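Local coordinates for protein GENE 22 product (Bacillus phage spp1, PDB 2XC8) that is of unknown function but shares fold similarity with a domain of the receptor-binding protein of lactococcal phage p2, at residues B[31-34]-B[35-38]; B[49-52]-B[53-56]. All coordinates share one frame; numbering follows the deposited sequence.

Contact 1. Residues B[31-34]-B[35-38]; sequences LHKG and DEEV
Lys33 and Glu37 meet backbone to backbone at the closed end of a beta hairpin, where strand 23-33 turns through Gly34 and Asp35 into strand 37-47. Two backbone hydrogen bonds close the bend. Lys33 N points almost straight at Glu37 O (2.9 Å, N-H...O 162°). On the same residue Lys33 O accepts Glu36 N at 3.1 Å, the bond of a four-residue beta turn, with the donor tilted from the carbonyl plane. Lys33 thus uses its N-H and its carbonyl on two successive residues of the returning chain. Gly34, at positive phi, and Asp35 occupy the corner in a conformation close to a type II' turn. One strand residue further on, Val38 CA makes a C-H...O contact with Leu31 O (3.3 Å).

The charged contact lies at the turn. The lysine chain is fully extended, and Glu36 CG sits between Glu36's own backbone N and carbonyl carbon (chi1 84°), which swings the carboxylate over to the lysine end. Lys33 NZ forms a salt bridge with Glu36 OE2, weak as a hydrogen bond at 3.1 Å, while Lys33 CD and CE pass across the carboxylate at a slant, each 3.6 Å from Glu36 OE2.

A CH-pi contact joins His32 and Val38, a non-hydrogen-bonded pair whose side chains run side by side. Tyr12 also stacks on the imidazole, and Leu31 turns into the interior against Leu62 and Ile95. Val38 CG1 lies over one face of the His32 ring, offset toward its rim and 4.0 Å from its centroid, while Val38 CG2 comes to 3.5 Å from His32 ND1.

Contact 2. Residues B[49-52]-B[53-56]; sequences TPDD and TYPV
The carboxylate of Asp51 and the ring of Tyr54 meet obliquely in an Asx turn at the bend of the loop joining strands 37-47 and 56-64, Asp51 OD2 lying 3.4 Å from Tyr54 CD2. One face of the ring carries the methyl of the preceding residue: Thr53 CG2 sits over its centre, 3.6 Å above the plane. Asp81 touches the same tyrosine from another loop.

The carboxylate works through a single oxygen. In its plane, Asp51 OD2 offers the anti lone pair to Tyr54 N in a nearly straight bond (3.0 Å, 175°). Thr53 N reaches the same OD2 from well above the carboxylate plane, at a more bent 151°, and supplies the bond that defines the Asx turn. With chi1 at -175° the carboxylate points away from the Asp51 amide and across the bend to these two N-H groups. Two donors on one oxygen fix the rotation of the carboxylate and would probably stabilise its negative charge.

Water 1 bridges the two limbs of the loop between Asp51 N, from which it accepts, and Tyr54 O, to which it is hydrogen-bonded, both at 2.7 Å. Toward the body of the protein the contact becomes apolar. Val56, buried against Lys77 and Tyr79, opens strand 56-64, and its CG2 methyl rests on Asp51 CB at 3.6 Å.

Contact 1 comes first along the chain and closes before contact 2 opens, with strand 37-47 running between them. The hairpin of residues 31-38 feeds into that strand within the small antiparallel sheet of strands 11-13, 17-19, 23-33 and 37-47. Residues 49-55 then form the loop, and Val56 begins strand 56-64, in the interior of the five-stranded mixed sheet. The centres of the two contacts lie 38 Å apart, on opposite sides of the chain's centre, and their nearest atoms stay about 24 Å from each other. Both are surface turns of an almost purely beta protein: one reverses the chain within a sheet, the other carries it between two sheets.

Contact 1. Residues B[31-34]-B[35-38]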
loop_
_atom_site.group_PDB
_atom_site.type_symbol
_atom_site.label_atom_id
_atom_site.label_comp_id
_atom_site.label_asym_id
_atom_site.label_seq_id
_atom_site.Cartn_x
_atom_site.Cartn_y
_atom_site.Cartn_z
ATOM N N LEU B 31 -16.136 4.763 3.989
ATOM C CA LEU B 31 -16.639 4.280 2.713
ATOM C C LEU B 31 -17.447 5.392 2.057
ATOM O O LEU B 31 -18.398 5.909 2.648
ATOM C CB LEU B 31 -17.500 3.028 2.909
ATOM C CG LEU B 31 -18.073 2.326 1.672
ATOM C CD1 LEU B 31 -16.972 1.715 0.813
ATOM C CD2 LEU B 31 -19.074 1.261 2.088
ATOM N N HIS B 32 -17.057 5.760 0.840
ATOM C CA HIS B 32 -17.730 6.820 0.097
ATOM C C HIS B 32 -18.498 6.339 -1.126
ATOM O O HIS B 32 -18.017 5.497 -1.885
ATOM C CB HIS B 32 -16.721 7.835 -0.436
ATOM C CG HIS B 32 -16.027 8.633 0.623
ATOM N ND1 HIS B 32 -16.263 9.977 0.814
ATOM C CD2 HIS B 32 -15.083 8.284 1.529
ATOM C CE1 HIS B 32 -15.504 10.419 1.801
ATOM N NE2 HIS B 32 -14.778 9.412 2.251
ATOM N N LYS B 33 -19.695 6.892 -1.303
ATOM C CA LYS B 33 -20.523 6.583 -2.461
ATOM C C LYS B 33 -20.464 7.861 -3.297
ATOM O O LYS B 33 -21.353 8.716 -3.218
ATOM C CB LYS B 33 -21.967 6.238 -2.072
ATOM C CG LYS B 33 -22.892 5.917 -3.244
ATOM C CD LYS B 33 -24.341 5.818 -2.786
ATOM C CE LYS B 33 -25.276 5.530 -3.949
ATOM N NZ LYS B 33 -26.704 5.513 -3.523
ATOM N N GLY B 34 -19.396 7.989 -4.084
ATOM C CA GLY B 34 -19.127 9.207 -4.850
ATOM C C GLY B 34 -18.967 10.401 -3.930
ATOM O O GLY B 34 -18.148 10.378 -3.008
ATOM N N ASP B 35 -19.749 11.438 -4.177
ATOM C CA ASP B 35 -19.849 12.545 -3.257
ATOM C C ASP B 35 -21.227 12.705 -2.595
ATOM O O ASP B 35 -21.540 13.706 -2.042
ATOM C CB ASP B 35 -19.322 13.867 -3.833
ATOM C CG ASP B 35 -20.024 14.298 -5.096
ATOM O OD1 ASP B 35 -19.367 14.870 -5.985
ATOM O OD2 ASP B 35 -21.228 14.093 -5.228
ATOM N N GLU B 36 -22.006 11.672 -2.617
ATOM C CA GLU B 36 -23.371 11.768 -2.090
ATOM C C GLU B 36 -23.502 11.354 -0.615
ATOM O O GLU B 36 -24.195 12.028 0.150
ATOM C CB GLU B 36 -24.404 11.075 -3.000
ATOM C CG GLU B 36 -24.577 9.571 -2.824
ATOM C CD GLU B 36 -25.893 9.065 -3.396
ATOM O OE1 GLU B 36 -26.113 9.208 -4.618
ATOM O OE2 GLU B 36 -26.706 8.519 -2.620
ATOM N N GLU B 37 -22.839 10.267 -0.220
ATOM C CA GLU B 37 -22.863 9.820 1.179
ATOM C C GLU B 37 -21.605 9.060 1.602
ATOM O O GLU B 37 -21.031 8.297 0.821
ATOM C CB GLU B 37 -24.121 8.989 1.480
ATOM C CG GLU B 37 -24.395 8.795 2.978
ATOM C CD GLU B 37 -25.804 8.311 3.292
ATOM O OE1 GLU B 37 -26.118 8.159 4.491
ATOM O OE2 GLU B 37 -26.598 8.083 2.353
ATOM N N VAL B 38 -21.239 9.211 2.859
ATOM C CA VAL B 38 -20.093 8.619 3.493
ATOM C C VAL B 38 -20.507 7.795 4.715
ATOM O O VAL B 38 -21.340 8.181 5.429
ATOM C CB VAL B 38 -19.153 9.713 3.955
ATOM C CG1 VAL B 38 -17.928 9.181 4.547
ATOM C CG2 VAL B 38 -18.927 10.689 2.892
#

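Contact 2. Residues B[49-52]-B[53-56]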
loop_
_atom_site.group_PDB
_atom_site.type_symbol
_atom_site.label_atom_id
_atom_site.label_comp_id
_atom_site.label_asym_id
_atom_site.label_seq_id
_atom_site.Cartn_x
_atom_site.Cartn_y
_atom_site.Cartn_z
ATOM N N THR B 49 -2.269 -16.817 8.703
ATOM C CA THR B 49 -1.795 -18.070 9.279
ATOM C C THR B 49 -1.743 -19.182 8.232
ATOM O O THR B 49 -2.755 -19.484 7.595
ATOM C CB THR B 49 -2.683 -18.511 10.471
ATOM O OG1 THR B 49 -2.877 -17.407 11.365
ATOM C CG2 THR B 49 -2.043 -19.667 11.235
ATOM N N PRO B 50 -0.556 -19.789 8.047
ATOM C CA PRO B 50 -0.449 -20.919 7.133
ATOM C C PRO B 50 -0.911 -22.217 7.793
ATOM O O PRO B 50 -0.987 -22.300 9.021
ATOM C CB PRO B 50 1.050 -20.979 6.829
ATOM C CG PRO B 50 1.706 -20.421 8.042
ATOM C CD PRO B 50 0.739 -19.451 8.672
ATOM N N ASP B 51 -1.228 -23.213 6.970
ATOM C CA ASP B 51 -1.550 -24.553 7.448
ATOM C C ASP B 51 -0.351 -25.455 7.175
ATOM O O ASP B 51 0.397 -25.221 6.225
ATOM C CB ASP B 51 -2.790 -25.084 6.722
ATOM C CG ASP B 51 -3.251 -26.433 7.247
ATOM O OD1 ASP B 51 -3.744 -26.496 8.393
ATOM O OD2 ASP B 51 -3.129 -27.431 6.503
ATOM N N ASP B 52 -0.166 -26.477 7.972
ATOM C CA ASP B 52 0.939 -27.372 7.792
ATOM C C ASP B 52 0.869 -28.216 6.528
ATOM O O ASP B 52 1.857 -28.590 5.994
ATOM C CB ASP B 52 1.034 -28.270 9.000
ATOM C CG ASP B 52 1.975 -27.752 10.033
ATOM O OD1 ASP B 52 2.101 -28.387 11.076
ATOM O OD2 ASP B 52 2.604 -26.731 9.823
ATOM N N THR B 53 -0.323 -28.487 6.059
ATOM C CA THR B 53 -0.524 -29.330 4.881
ATOM C C THR B 53 -0.914 -28.538 3.627
ATOM O O THR B 53 -0.229 -28.612 2.604
ATOM C CB THR B 53 -1.577 -30.436 5.160
ATOM O OG1 THR B 53 -1.175 -31.207 6.298
ATOM C CG2 THR B 53 -1.734 -31.359 3.959
ATOM N N TYR B 54 -2.005 -27.779 3.717
ATOM C CA TYR B 54 -2.612 -27.137 2.548
ATOM C C TYR B 54 -2.389 -25.632 2.433
ATOM O O TYR B 54 -2.066 -24.976 3.427
ATOM C CB TYR B 54 -4.136 -27.313 2.583
ATOM C CG TYR B 54 -4.595 -28.715 2.893
ATOM C CD1 TYR B 54 -4.578 -29.708 1.918
ATOM C CD2 TYR B 54 -5.056 -29.049 4.166
ATOM C CE1 TYR B 54 -4.998 -31.001 2.201
ATOM C CE2 TYR B 54 -5.481 -30.336 4.459
ATOM C CZ TYR B 54 -5.451 -31.305 3.475
ATOM O OH TYR B 54 -5.876 -32.575 3.779
ATOM N N PRO B 55 -2.554 -25.077 1.211
ATOM C CA PRO B 55 -2.394 -23.632 1.107
ATOM C C PRO B 55 -3.721 -23.101 1.635
ATOM O O PRO B 55 -4.743 -23.783 1.528
ATOM C CB PRO B 55 -2.293 -23.383 -0.403
ATOM C CG PRO B 55 -1.867 -24.673 -1.000
ATOM C CD PRO B 55 -2.403 -25.734 -0.105
ATOM N N VAL B 56 -3.700 -21.900 2.202
ATOM C CA VAL B 56 -4.905 -21.302 2.771
ATOM C C VAL B 56 -5.285 -20.024 2.027
ATOM O O VAL B 56 -4.449 -19.140 1.834
ATOM C CB VAL B 56 -4.736 -20.996 4.280
ATOM C CG1 VAL B 56 -6.031 -20.473 4.857
ATOM C CG2 VAL B 56 -4.294 -22.236 5.041
HETATM O O HOH W 1 -0.668 -22.811 4.361
#